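Local coordinates for protein phosphoglycolate phosphatase (Thermoplasma acidophilum, PDB 1L6R) that hydrolyses 2-phosphoglycolate to glycolate and phosphate with the help of magnesium and, less efficiently, releases phosphate from inorganic pyrophosphate, at residues V41-G46 with L59-P64; I5-I10 with Y165-D170; R109-S114 with S144-N149. The protein carries 1 engineered substitution. All coordinates share one frame; numbering follows the deposited sequence.

Interaction 1. Residues V41-G46 with L59-P64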
ATOM      1  N   VAL A  41      -7.036  12.059 -17.469  1.00 13.48           N
ATOM      2  CA  VAL A  41      -7.853  11.657 -16.336  1.00 12.73           C
ATOM      3  C   VAL A  41      -8.170  10.170 -16.378  1.00 12.12           C
ATOM      4  O   VAL A  41      -8.474   9.617 -17.436  1.00 13.07           O
ATOM      5  CB  VAL A  41      -9.181  12.454 -16.304  1.00 11.96           C
ATOM      6  CG1 VAL A  41     -10.093  11.933 -15.198  1.00 14.10           C
ATOM      7  CG2 VAL A  41      -8.875  13.935 -16.073  1.00 14.28           C
ATOM      8  N   SER A  42      -8.070   9.522 -15.215  1.00 12.42           N
ATOM      9  CA  SER A  42      -8.399   8.104 -15.081  1.00 11.88           C
ATOM     10  C   SER A  42      -9.434   8.001 -13.966  1.00 11.99           C
ATOM     11  O   SER A  42      -9.316   8.684 -12.945  1.00 13.21           O
ATOM     12  CB  SER A  42      -7.163   7.283 -14.697  1.00 11.46           C
ATOM     13  OG  SER A  42      -7.504   5.916 -14.448  1.00 13.54           O
ATOM     14  N   LEU A  43     -10.454   7.171 -14.171  1.00 11.44           N
ATOM     15  CA  LEU A  43     -11.493   6.971 -13.166  1.00 11.95           C
ATOM     16  C   LEU A  43     -11.276   5.636 -12.475  1.00 12.17           C
ATOM     17  O   LEU A  43     -10.952   4.640 -13.124  1.00 12.56           O
ATOM     18  CB  LEU A  43     -12.888   6.962 -13.803  1.00 12.46           C
ATOM     19  CG  LEU A  43     -13.325   8.221 -14.547  1.00 12.65           C
ATOM     20  CD1 LEU A  43     -14.791   8.072 -14.968  1.00 15.19           C
ATOM     21  CD2 LEU A  43     -13.154   9.431 -13.658  1.00 15.11           C
ATOM     22  N   LEU A  44     -11.455   5.635 -11.156  0.50 12.25           N
ATOM     23  CA  LEU A  44     -11.306   4.438 -10.332  0.52 11.99           C
ATOM     24  C   LEU A  44     -12.647   4.174  -9.666  0.48 11.82           C
ATOM     25  O   LEU A  44     -13.218   5.070  -9.046  0.46 11.98           O
ATOM     26  CB  LEU A  44     -10.251   4.660  -9.247  0.45 12.57           C
ATOM     27  CG  LEU A  44      -8.908   5.233  -9.697  0.58 12.09           C
ATOM     28  CD1 LEU A  44      -7.970   5.356  -8.505  0.69 13.01           C
ATOM     29  CD2 LEU A  44      -8.307   4.326 -10.744  0.57 13.38           C
ATOM     30  N   SER A  45     -13.155   2.952  -9.786  1.00 11.26           N
ATOM     31  CA  SER A  45     -14.435   2.613  -9.175  1.00 12.37           C
ATOM     32  C   SER A  45     -14.497   1.176  -8.696  1.00 11.18           C
ATOM     33  O   SER A  45     -13.729   0.328  -9.148  1.00 11.34           O
ATOM     34  CB  SER A  45     -15.557   2.829 -10.202  1.00 14.11           C
ATOM     35  OG  SER A  45     -16.824   2.439  -9.696  1.00 17.24           O
ATOM     36  N   GLY A  46     -15.414   0.918  -7.771  1.00 10.24           N
ATOM     37  CA  GLY A  46     -15.640  -0.435  -7.304  1.00 10.59           C
ATOM     38  C   GLY A  46     -16.689  -1.105  -8.185  1.00 10.62           C
ATOM     39  O   GLY A  46     -16.929  -2.312  -8.065  1.00 11.36           O
ATOM     40  N   LEU A  59     -18.888  10.416 -20.390  1.00 13.90           N
ATOM     41  CA  LEU A  59     -18.371  11.606 -19.725  1.00 13.72           C
ATOM     42  C   LEU A  59     -17.237  12.197 -20.555  1.00 14.67           C
ATOM     43  O   LEU A  59     -17.015  13.408 -20.538  1.00 16.05           O
ATOM     44  CB  LEU A  59     -17.865  11.287 -18.307  1.00 13.48           C
ATOM     45  CG  LEU A  59     -18.860  10.632 -17.343  1.00 15.03           C
ATOM     46  CD1 LEU A  59     -18.307  10.727 -15.929  1.00 14.70           C
ATOM     47  CD2 LEU A  59     -20.218  11.310 -17.417  1.00 14.65           C
ATOM     48  N   GLY A  60     -16.527  11.345 -21.291  1.00 14.36           N
ATOM     49  CA  GLY A  60     -15.419  11.813 -22.107  1.00 15.43           C
ATOM     50  C   GLY A  60     -14.099  11.768 -21.358  1.00 15.79           C
ATOM     51  O   GLY A  60     -13.389  12.768 -21.266  1.00 18.44           O
ATOM     52  N   ILE A  61     -13.772  10.598 -20.822  1.00 14.27           N
ATOM     53  CA  ILE A  61     -12.540  10.404 -20.069  1.00 13.52           C
ATOM     54  C   ILE A  61     -11.436   9.970 -21.035  1.00 13.61           C
ATOM     55  O   ILE A  61     -11.600   8.998 -21.773  1.00 13.91           O
ATOM     56  CB  ILE A  61     -12.756   9.328 -18.997  1.00 12.52           C
ATOM     57  CG1 ILE A  61     -13.931   9.729 -18.094  1.00 12.98           C
ATOM     58  CG2 ILE A  61     -11.477   9.116 -18.192  1.00 13.80           C
ATOM     59  CD1 ILE A  61     -13.776  11.088 -17.387  1.00 12.54           C
ATOM     60  N   ASN A  62     -10.304  10.671 -21.016  1.00 13.43           N
ATOM     61  CA  ASN A  62      -9.227  10.357 -21.954  1.00 14.59           C
ATOM     62  C   ASN A  62      -8.176   9.344 -21.522  1.00 15.35           C
ATOM     63  O   ASN A  62      -7.303   8.978 -22.310  1.00 18.29           O
ATOM     64  CB  ASN A  62      -8.554  11.658 -22.448  1.00 14.66           C
ATOM     65  CG  ASN A  62      -7.884  12.451 -21.339  1.00 16.39           C
ATOM     66  OD1 ASN A  62      -7.472  13.595 -21.544  1.00 19.70           O
ATOM     67  ND2 ASN A  62      -7.764  11.852 -20.166  1.00 13.37           N
ATOM     68  N   GLY A  63      -8.255   8.876 -20.282  1.00 14.74           N
ATOM     69  CA  GLY A  63      -7.299   7.882 -19.826  1.00 14.32           C
ATOM     70  C   GLY A  63      -7.981   6.560 -19.551  1.00 13.68           C
ATOM     71  O   GLY A  63      -9.185   6.418 -19.771  1.00 14.24           O
ATOM     72  N   PRO A  64      -7.235   5.560 -19.074  1.00 12.99           N
ATOM     73  CA  PRO A  64      -7.834   4.257 -18.779  1.00 13.70           C
ATOM     74  C   PRO A  64      -8.789   4.406 -17.601  1.00 12.75           C
ATOM     75  O   PRO A  64      -8.678   5.353 -16.818  1.00 13.79           O
ATOM     76  CB  PRO A  64      -6.623   3.389 -18.395  1.00 14.03           C
ATOM     77  CG  PRO A  64      -5.451   4.089 -19.042  1.00 15.29           C
ATOM     78  CD  PRO A  64      -5.783   5.542 -18.825  1.00 14.40           C
TER
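Residues 41-44 make up nearly all of strand 40-44, and the segment 59-64 leads from helix 49-60 toward strand 65-67. The two backbones come nearest at Ser42 and Gly63, whose CA atoms are 4.9 Å apart. At Gly63 a CB would lie 2.5 Å from Val41 O, a clash, so glycine lets the chain lie close to the strand. One clear hydrogen bond crosses the contact. Ser42 OG lies anti to its backbone N (chi1 175°) and donates to Pro64 O at 2.7 Å. The hydroxyl reaches this carbonyl from above its plane. Ser42 CA adds a CA-H...O contact to the same Pro64 O, so one oxygen receives two groups from one residue. Ile61 carries the apolar part. Its CG1 meets Leu43 CD1 at 3.6 Å, and the two side chains cross at about a right angle. The other branch, CG2, points back to the strand and lies 3.1 Å from Val41 O and 4.3 Å from Val41 CG1. An alanine at Ile61 would remove both branches and would probably loosen the packing of this turn against Leu43 and Val41. The contact belongs to the beta-alpha-beta unit of strand 40-44, helix 49-60 and strand 65-67. Past the strand, Ser45 and Gly46 lead toward the metal site, where Gly46 is a magnesium ligand. Strand 7-11 pairs with the strand through backbone hydrogen bonds of Ser42 and Leu44, and Leu43 forms a backbone hydrogen bond with Phe66 of strand 65-67. Helix 25-36 packs on Val41 and Ile61 through Glu35 and Ile31, while helix 154-164 touches Ser42 and Pro64 through Leu161.

Interaction 2. Residues I5-I10 with Y165-D170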
ATOM      1  N   ILE A   5       1.614  18.361 -12.665  1.00 22.81           N
ATOM      2  CA  ILE A   5       0.624  17.290 -12.695  1.00 20.04           C
ATOM      3  C   ILE A   5       0.208  16.983 -14.131  1.00 18.40           C
ATOM      4  O   ILE A   5      -0.269  17.863 -14.855  1.00 19.55           O
ATOM      5  CB  ILE A   5      -0.621  17.679 -11.871  1.00 18.57           C
ATOM      6  CG1 ILE A   5      -0.235  17.827 -10.396  1.00 19.72           C
ATOM      7  CG2 ILE A   5      -1.724  16.637 -12.061  1.00 18.55           C
ATOM      8  CD1 ILE A   5      -1.302  18.476  -9.553  1.00 22.22           C
ATOM      9  N   ARG A   6       0.395  15.732 -14.536  1.00 17.14           N
ATOM     10  CA  ARG A   6       0.048  15.298 -15.883  1.00 17.83           C
ATOM     11  C   ARG A   6      -1.134  14.339 -15.908  1.00 16.54           C
ATOM     12  O   ARG A   6      -1.780  14.169 -16.938  1.00 17.19           O
ATOM     13  CB  ARG A   6       1.252  14.622 -16.539  1.00 19.40           C
ATOM     14  CG  ARG A   6       2.429  15.560 -16.750  0.92 24.29           C
ATOM     15  CD  ARG A   6       3.686  14.807 -17.142  0.62 27.74           C
ATOM     16  NE  ARG A   6       3.535  14.069 -18.393  0.77 31.27           N
ATOM     17  CZ  ARG A   6       4.477  13.285 -18.905  0.90 33.00           C
ATOM     18  NH1 ARG A   6       5.634  13.142 -18.271  0.80 34.38           N
ATOM     19  NH2 ARG A   6       4.265  12.645 -20.047  0.68 34.52           N
ATOM     20  N   LEU A   7      -1.422  13.721 -14.769  1.00 14.64           N
ATOM     21  CA  LEU A   7      -2.515  12.765 -14.706  1.00 13.71           C
ATOM     22  C   LEU A   7      -3.215  12.831 -13.362  1.00 14.27           C
ATOM     23  O   LEU A   7      -2.563  12.999 -12.326  1.00 13.73           O
ATOM     24  CB  LEU A   7      -1.965  11.352 -14.949  1.00 14.55           C
ATOM     25  CG  LEU A   7      -2.970  10.191 -14.987  1.00 14.48           C
ATOM     26  CD1 LEU A   7      -2.439   9.102 -15.900  1.00 16.12           C
ATOM     27  CD2 LEU A   7      -3.229   9.649 -13.577  1.00 15.14           C
ATOM     28  N   ALA A   8      -4.542  12.724 -13.394  1.00 12.96           N
ATOM     29  CA  ALA A   8      -5.346  12.715 -12.175  1.00 13.30           C
ATOM     30  C   ALA A   8      -6.163  11.427 -12.131  1.00 13.38           C
ATOM     31  O   ALA A   8      -6.843  11.075 -13.096  1.00 13.84           O
ATOM     32  CB  ALA A   8      -6.277  13.923 -12.126  1.00 13.94           C
ATOM     33  N   ALA A   9      -6.072  10.721 -11.007  1.00 12.58           N
ATOM     34  CA  ALA A   9      -6.817   9.479 -10.807  1.00 11.97           C
ATOM     35  C   ALA A   9      -7.891   9.824  -9.781  1.00 11.57           C
ATOM     36  O   ALA A   9      -7.586  10.243  -8.662  1.00 11.99           O
ATOM     37  CB  ALA A   9      -5.896   8.382 -10.290  1.00 12.99           C
ATOM     38  N   ILE A  10      -9.145   9.636 -10.171  1.00 11.19           N
ATOM     39  CA  ILE A  10     -10.274  10.018  -9.336  1.00 11.55           C
ATOM     40  C   ILE A  10     -11.224   8.896  -8.941  1.00 11.39           C
ATOM     41  O   ILE A  10     -11.628   8.092  -9.782  1.00 12.09           O
ATOM     42  CB  ILE A  10     -11.110  11.094 -10.074  1.00 12.79           C
ATOM     43  CG1 ILE A  10     -10.198  12.218 -10.580  1.00 13.76           C
ATOM     44  CG2 ILE A  10     -12.193  11.643  -9.160  1.00 12.38           C
ATOM     45  CD1 ILE A  10     -10.913  13.251 -11.434  1.00 14.32           C
ATOM     46  N   TYR A 165       2.093   5.433 -18.310  1.00 17.84           N
ATOM     47  CA  TYR A 165       2.414   6.758 -18.823  1.00 17.66           C
ATOM     48  C   TYR A 165       3.859   7.194 -18.558  1.00 18.32           C
ATOM     49  O   TYR A 165       4.231   8.331 -18.860  1.00 19.84           O
ATOM     50  CB  TYR A 165       1.434   7.785 -18.238  1.00 17.03           C
ATOM     51  CG  TYR A 165       0.050   7.715 -18.852  1.00 17.01           C
ATOM     52  CD1 TYR A 165      -0.299   8.541 -19.917  1.00 16.21           C
ATOM     53  CD2 TYR A 165      -0.888   6.780 -18.408  1.00 17.30           C
ATOM     54  CE1 TYR A 165      -1.542   8.440 -20.532  1.00 15.83           C
ATOM     55  CE2 TYR A 165      -2.138   6.669 -19.017  1.00 17.50           C
ATOM     56  CZ  TYR A 165      -2.455   7.499 -20.078  1.00 16.84           C
ATOM     57  OH  TYR A 165      -3.666   7.374 -20.706  1.00 18.05           O
ATOM     58  N   SER A 166       4.667   6.287 -18.014  1.00 19.41           N
ATOM     59  CA  SER A 166       6.065   6.580 -17.697  1.00 20.03           C
ATOM     60  C   SER A 166       6.176   7.891 -16.929  1.00 19.73           C
ATOM     61  O   SER A 166       6.923   8.798 -17.313  1.00 21.03           O
ATOM     62  CB  SER A 166       6.899   6.655 -18.982  1.00 21.64           C
ATOM     63  OG  SER A 166       6.883   5.415 -19.665  1.00 25.44           O
ATOM     64  N   LEU A 167       5.436   7.980 -15.828  1.00 18.53           N
ATOM     65  CA  LEU A 167       5.415   9.177 -15.000  1.00 18.76           C
ATOM     66  C   LEU A 167       6.137   9.012 -13.670  1.00 18.48           C
ATOM     67  O   LEU A 167       6.442   7.899 -13.242  1.00 19.71           O
ATOM     68  CB  LEU A 167       3.964   9.565 -14.688  1.00 19.64           C
ATOM     69  CG  LEU A 167       3.014   9.837 -15.850  1.00 19.97           C
ATOM     70  CD1 LEU A 167       1.613  10.097 -15.318  1.00 21.08           C
ATOM     71  CD2 LEU A 167       3.512  11.035 -16.633  1.00 21.53           C
ATOM     72  N   GLU A 168       6.412  10.145 -13.031  1.00 18.31           N
ATOM     73  CA  GLU A 168       7.007  10.153 -11.702  1.00 18.01           C
ATOM     74  C   GLU A 168       5.789  10.328 -10.794  1.00 17.63           C
ATOM     75  O   GLU A 168       4.752  10.842 -11.231  1.00 17.34           O
ATOM     76  CB  GLU A 168       7.961  11.339 -11.534  1.00 20.77           C
ATOM     77  CG  GLU A 168       9.215  11.268 -12.395  1.00 24.83           C
ATOM     78  CD  GLU A 168      10.008   9.993 -12.170  1.00 27.38           C
ATOM     79  OE1 GLU A 168      10.171   9.587 -10.998  1.00 28.37           O
ATOM     80  OE2 GLU A 168      10.473   9.398 -13.168  1.00 31.19           O
ATOM     81  N   TYR A 169       5.896   9.915  -9.540  1.00 17.55           N
ATOM     82  CA  TYR A 169       4.769  10.040  -8.627  1.00 16.22           C
ATOM     83  C   TYR A 169       4.274  11.475  -8.469  1.00 16.01           C
ATOM     84  O   TYR A 169       3.067  11.704  -8.348  1.00 16.28           O
ATOM     85  CB  TYR A 169       5.126   9.480  -7.243  1.00 15.52           C
ATOM     86  CG  TYR A 169       5.083   7.968  -7.130  1.00 14.72           C
ATOM     87  CD1 TYR A 169       3.899   7.254  -7.360  1.00 14.43           C
ATOM     88  CD2 TYR A 169       6.212   7.251  -6.733  1.00 14.50           C
ATOM     89  CE1 TYR A 169       3.848   5.860  -7.190  1.00 13.13           C
ATOM     90  CE2 TYR A 169       6.171   5.866  -6.558  1.00 13.02           C
ATOM     91  CZ  TYR A 169       4.991   5.180  -6.785  1.00 12.29           C
ATOM     92  OH  TYR A 169       4.963   3.820  -6.570  1.00 15.44           O
ATOM     93  N   ASP A 170       5.194  12.439  -8.464  1.00 16.77           N
ATOM     94  CA  ASP A 170       4.822  13.844  -8.296  1.00 17.79           C
ATOM     95  C   ASP A 170       4.091  14.443  -9.493  1.00 17.28           C
ATOM     96  O   ASP A 170       3.654  15.594  -9.439  1.00 18.56           O
ATOM     97  CB  ASP A 170       6.052  14.699  -7.939  1.00 21.87           C
ATOM     98  CG  ASP A 170       7.113  14.704  -9.028  0.72 23.94           C
ATOM     99  OD1 ASP A 170       8.129  15.412  -8.851  0.39 26.24           O
ATOM    100  OD2 ASP A 170       6.947  14.011 -10.053  0.42 25.23           O
TER
HETATM  101  O   HOH W   1       6.417  10.474 -19.540  1.00 34.56           O
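A Schellman motif ends helix 154-164 here, with Ser166 at positive phi as its C-prime residue. Leu167 N bonds back to Lys162 O, and Ser166 N to Glu163 O. The turn sets Tyr165 and Leu167 against the start of strand 7-11. Leu7 CG is anti to its backbone N (chi1 -177°), and its CD1 lies over one face of the Tyr165 ring. This CH-pi contact places CD1 4.1 Å from the ring centroid, 23° off the normal. The two branches of Leu167 serve different partners. Its CD1 packs on Leu7 CB at 3.8 Å. Its CD2 sits over the centre of the Arg6 guanidinium, 3.3 Å from CZ. The Arg6 chain bends at chi3 (61°), and NH1 donates to a water at 3.1 Å. That water donates in turn to Ser166 O at 2.8 Å, bridging the strand side to the helix cap. Arg6 NH1 also makes a long, weak ion pair with Glu171. Backbone bonds from Leu7 to Glu171 and Leu173 continue the pairing with strand 172-175. The contact lies at the N-terminal end of the central strand 7-11, where the loop from helix 154-164 leads into neighbouring strand 172-175, as in the Rossmann-like core of the HAD fold.

Interaction 3. Residues R109-S114 with S144-N149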
ATOM      1  N   ARG A 109     -22.867 -10.301 -12.115  1.00 11.32           N
ATOM      2  CA  ARG A 109     -22.949 -10.968 -13.419  1.00 11.88           C
ATOM      3  C   ARG A 109     -21.949 -10.349 -14.403  1.00 12.84           C
ATOM      4  O   ARG A 109     -21.630 -10.933 -15.446  1.00 13.77           O
ATOM      5  CB  ARG A 109     -24.370 -10.881 -13.983  1.00 12.49           C
ATOM      6  CG  ARG A 109     -24.842  -9.473 -14.326  1.00 13.18           C
ATOM      7  CD  ARG A 109     -26.263  -9.501 -14.891  1.00 18.23           C
ATOM      8  NE  ARG A 109     -26.259 -10.186 -16.180  1.00 20.00           N
ATOM      9  CZ  ARG A 109     -27.335 -10.532 -16.879  1.00 22.62           C
ATOM     10  NH1 ARG A 109     -28.556 -10.266 -16.437  1.00 21.54           N
ATOM     11  NH2 ARG A 109     -27.177 -11.161 -18.033  1.00 24.18           N
ATOM     12  N   TRP A 110     -21.441  -9.170 -14.062  1.00 11.19           N
ATOM     13  CA  TRP A 110     -20.473  -8.490 -14.907  1.00 10.34           C
ATOM     14  C   TRP A 110     -19.089  -8.374 -14.269  1.00 10.98           C
ATOM     15  O   TRP A 110     -18.211  -7.716 -14.821  1.00 11.54           O
ATOM     16  CB  TRP A 110     -20.986  -7.097 -15.275  1.00 10.87           C
ATOM     17  CG  TRP A 110     -22.291  -7.127 -16.004  1.00 10.34           C
ATOM     18  CD1 TRP A 110     -22.595  -7.859 -17.120  1.00 11.22           C
ATOM     19  CD2 TRP A 110     -23.485  -6.403 -15.665  1.00 10.62           C
ATOM     20  NE1 TRP A 110     -23.899  -7.640 -17.488  1.00 11.25           N
ATOM     21  CE2 TRP A 110     -24.470  -6.752 -16.616  1.00 10.74           C
ATOM     22  CE3 TRP A 110     -23.816  -5.491 -14.654  1.00 11.65           C
ATOM     23  CZ2 TRP A 110     -25.761  -6.224 -16.584  1.00 12.03           C
ATOM     24  CZ3 TRP A 110     -25.102  -4.961 -14.622  1.00 12.02           C
ATOM     25  CH2 TRP A 110     -26.058  -5.331 -15.585  1.00 12.45           C
ATOM     26  N   ARG A 111     -18.891  -8.993 -13.105  1.00  9.93           N
ATOM     27  CA  ARG A 111     -17.582  -8.943 -12.445  1.00 10.72           C
ATOM     28  C   ARG A 111     -16.689 -10.050 -12.950  1.00 10.22           C
ATOM     29  O   ARG A 111     -17.172 -11.118 -13.347  1.00 11.95           O
ATOM     30  CB  ARG A 111     -17.703  -9.051 -10.917  1.00 10.23           C
ATOM     31  CG  ARG A 111     -18.046  -7.718 -10.266  1.00 10.89           C
ATOM     32  CD  ARG A 111     -17.853  -7.690  -8.754  1.00 10.11           C
ATOM     33  NE  ARG A 111     -17.984  -6.295  -8.330  1.00 11.37           N
ATOM     34  CZ  ARG A 111     -19.139  -5.650  -8.196  1.00  9.50           C
ATOM     35  NH1 ARG A 111     -20.301  -6.269  -8.404  1.00 10.01           N
ATOM     36  NH2 ARG A 111     -19.130  -4.342  -7.966  1.00 10.88           N
ATOM     37  N   GLU A 112     -15.384  -9.799 -12.922  1.00 10.16           N
ATOM     38  CA  GLU A 112     -14.418 -10.781 -13.403  1.00 11.01           C
ATOM     39  C   GLU A 112     -13.208 -10.937 -12.510  1.00 11.67           C
ATOM     40  O   GLU A 112     -12.481 -11.920 -12.620  1.00 13.32           O
ATOM     41  CB  GLU A 112     -13.905 -10.376 -14.787  1.00 12.32           C
ATOM     42  CG  GLU A 112     -14.991 -10.226 -15.847  1.00 15.28           C
ATOM     43  CD  GLU A 112     -14.455  -9.801 -17.207  1.00 20.18           C
ATOM     44  OE1 GLU A 112     -13.382 -10.303 -17.616  1.00 21.17           O
ATOM     45  OE2 GLU A 112     -15.119  -8.974 -17.875  1.00 19.91           O
ATOM     46  N   ALA A 113     -13.000  -9.986 -11.606  1.00 11.90           N
ATOM     47  CA  ALA A 113     -11.792  -9.981 -10.785  1.00 10.35           C
ATOM     48  C   ALA A 113     -11.984  -9.899  -9.279  1.00 10.68           C
ATOM     49  O   ALA A 113     -11.004  -9.791  -8.535  1.00 11.61           O
ATOM     50  CB  ALA A 113     -10.921  -8.809 -11.242  1.00 11.18           C
ATOM     51  N   SER A 114     -13.235  -9.940  -8.844  1.00 10.82           N
ATOM     52  CA  SER A 114     -13.577  -9.819  -7.427  1.00 10.73           C
ATOM     53  C   SER A 114     -15.057 -10.131  -7.316  1.00 10.84           C
ATOM     54  O   SER A 114     -15.702 -10.437  -8.319  1.00 11.09           O
ATOM     55  CB  SER A 114     -13.329  -8.387  -6.952  1.00 11.06           C
ATOM     56  OG  SER A 114     -14.207  -7.498  -7.616  1.00 11.94           O
ATOM     57  N   SER A 144     -22.027  -1.246  -2.787  1.00  9.83           N
ATOM     58  CA  SER A 144     -21.979  -2.517  -2.074  1.00 10.08           C
ATOM     59  C   SER A 144     -20.670  -2.753  -1.369  1.00 10.14           C
ATOM     60  O   SER A 144     -19.752  -1.929  -1.412  1.00  9.89           O
ATOM     61  CB  SER A 144     -22.137  -3.653  -3.101  1.00 11.37           C
ATOM     62  OG  SER A 144     -20.943  -3.782  -3.892  1.00 10.91           O
ATOM     63  N   TRP A 145     -20.607  -3.912  -0.718  1.00 10.49           N
ATOM     64  CA  TRP A 145     -19.370  -4.371  -0.122  1.00  9.96           C
ATOM     65  C   TRP A 145     -18.617  -5.030  -1.277  1.00  9.88           C
ATOM     66  O   TRP A 145     -19.205  -5.380  -2.318  1.00  9.95           O
ATOM     67  CB  TRP A 145     -19.614  -5.423   0.955  1.00  9.79           C
ATOM     68  CG  TRP A 145     -20.147  -4.857   2.210  1.00 10.24           C
ATOM     69  CD1 TRP A 145     -21.448  -4.545   2.483  1.00 11.72           C
ATOM     70  CD2 TRP A 145     -19.393  -4.521   3.379  1.00 10.82           C
ATOM     71  NE1 TRP A 145     -21.549  -4.039   3.758  1.00 11.27           N
ATOM     72  CE2 TRP A 145     -20.307  -4.013   4.330  1.00 11.12           C
ATOM     73  CE3 TRP A 145     -18.034  -4.599   3.717  1.00 10.72           C
ATOM     74  CZ2 TRP A 145     -19.906  -3.582   5.605  1.00 12.27           C
ATOM     75  CZ3 TRP A 145     -17.635  -4.168   4.990  1.00 11.38           C
ATOM     76  CH2 TRP A 145     -18.575  -3.668   5.914  1.00 12.12           C
ATOM     77  N   HIS A 146     -17.323  -5.213  -1.065  1.00  9.62           N
ATOM     78  CA  HIS A 146     -16.444  -5.803  -2.051  1.00  9.68           C
ATOM     79  C   HIS A 146     -15.540  -6.799  -1.378  1.00 11.13           C
ATOM     80  O   HIS A 146     -14.961  -6.497  -0.339  1.00 11.52           O
ATOM     81  CB  HIS A 146     -15.589  -4.715  -2.695  1.00  9.93           C
ATOM     82  CG  HIS A 146     -16.389  -3.727  -3.470  1.00  9.69           C
ATOM     83  ND1 HIS A 146     -16.974  -2.611  -2.905  1.00 12.53           N
ATOM     84  CD2 HIS A 146     -16.779  -3.748  -4.763  1.00  7.53           C
ATOM     85  CE1 HIS A 146     -17.695  -1.993  -3.826  1.00  7.14           C
ATOM     86  NE2 HIS A 146     -17.591  -2.661  -4.960  1.00 12.43           N
ATOM     87  N   LEU A 147     -15.460  -7.990  -1.964  1.00 10.31           N
ATOM     88  CA  LEU A 147     -14.582  -9.053  -1.487  1.00 10.91           C
ATOM     89  C   LEU A 147     -13.470  -9.046  -2.531  1.00 10.92           C
ATOM     90  O   LEU A 147     -13.664  -9.458  -3.682  1.00 11.11           O
ATOM     91  CB  LEU A 147     -15.311 -10.393  -1.475  1.00 12.82           C
ATOM     92  CG  LEU A 147     -14.451 -11.603  -1.096  1.00 11.09           C
ATOM     93  CD1 LEU A 147     -13.957 -11.495   0.345  1.00 12.44           C
ATOM     94  CD2 LEU A 147     -15.273 -12.875  -1.294  1.00 13.55           C
ATOM     95  N   MET A 148     -12.310  -8.563  -2.102  1.00 11.30           N
ATOM     96  CA  MET A 148     -11.160  -8.384  -2.964  1.00 10.87           C
ATOM     97  C   MET A 148      -9.988  -9.266  -2.601  1.00 12.21           C
ATOM     98  O   MET A 148      -9.845  -9.689  -1.453  1.00 13.15           O
ATOM     99  CB  MET A 148     -10.664  -6.938  -2.856  1.00 10.85           C
ATOM    100  CG  MET A 148     -11.725  -5.865  -2.979  1.00 11.78           C
ATOM    101  SD  MET A 148     -12.548  -5.893  -4.571  1.00 11.91           S
ATOM    102  CE  MET A 148     -11.129  -5.857  -5.663  1.00 12.89           C
ATOM    103  N   ASN A 149      -9.136  -9.513  -3.589  1.00 13.00           N
ATOM    104  CA  ASN A 149      -7.907 -10.253  -3.362  1.00 12.50           C
ATOM    105  C   ASN A 149      -6.978  -9.234  -2.673  1.00 12.71           C
ATOM    106  O   ASN A 149      -7.021  -8.035  -2.985  1.00 14.17           O
ATOM    107  CB  ASN A 149      -7.317 -10.689  -4.705  1.00 13.89           C
ATOM    108  CG  ASN A 149      -8.129 -11.796  -5.365  1.00 14.48           C
ATOM    109  OD1 ASN A 149      -8.078 -12.951  -4.937  1.00 17.86           O
ATOM    110  ND2 ASN A 149      -8.891 -11.449  -6.399  1.00 15.65           N
TER
HETATM  111  O   HOH W   2     -21.008  -2.718  -6.498  1.00 11.46           O
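Met148 bends at chi2 and chi3, which brings its SD within 3.5 Å of Ser114 CB, itself 3.5 Å from Leu147 O. Ala113 O approaches Asn149 ND2 at 3.4 Å. Arg111 extends from CG to NE and brings NH2 to the edge of the His146 ring, 3.8 Å from NE2. The guanidinium and ring planes are 67° apart. Arg111 NH2 gives a hydrogen to a water at 2.9 Å, and the water donates to Ser144 OG at 2.8 Å. That hydroxyl donates in turn to Trp145 O at 2.8 Å and stands over one face of the His146 ring, toward its rim. Further out, Thr107 and Asn108 hold Arg111 NH1, while Glu68 takes hydrogen bonds from Ser114 OG and from the N atoms of Ala113 and Glu112. Asn149 ND2 is held by Glu152 and the carbonyl of Ser85. Strand 144-149 is the middle strand of the three-stranded antiparallel cap sheet of this HAD phosphatase, and 109-114 leads into its neighbour 115-117. Arg111 NH2 and, weakly, His146 NE2 both bond to Gly46 O, consistent with a neutral imidazole carrying its hydrogen on NE2. The guanidinium and a calcium ion about 4 Å from the His146 side chain would probably disfavour a second proton.

Overall arrangement
From the N terminus, residues 5-10, which run into strand 7-11, form the first side of interaction 2. Interaction 1 then closes a short loop around helix 49-60. Interaction 3 follows it in series and closes a loop holding strands 115-117 and 136-141 and helix 124-132. Only when residues 165-170 are reached does interaction 2 close, so its long loop encloses both others and none cross. Interactions 1 and 2 share the main sheet, where strands 40-44 and 7-11 are neighbours, and Tyr165 OH packs on Gly63 and Pro64. Interaction 3 belongs to the three-stranded antiparallel sheet. Gly46 of interaction 1 joins it near the metal site, linking the two sheets' regions.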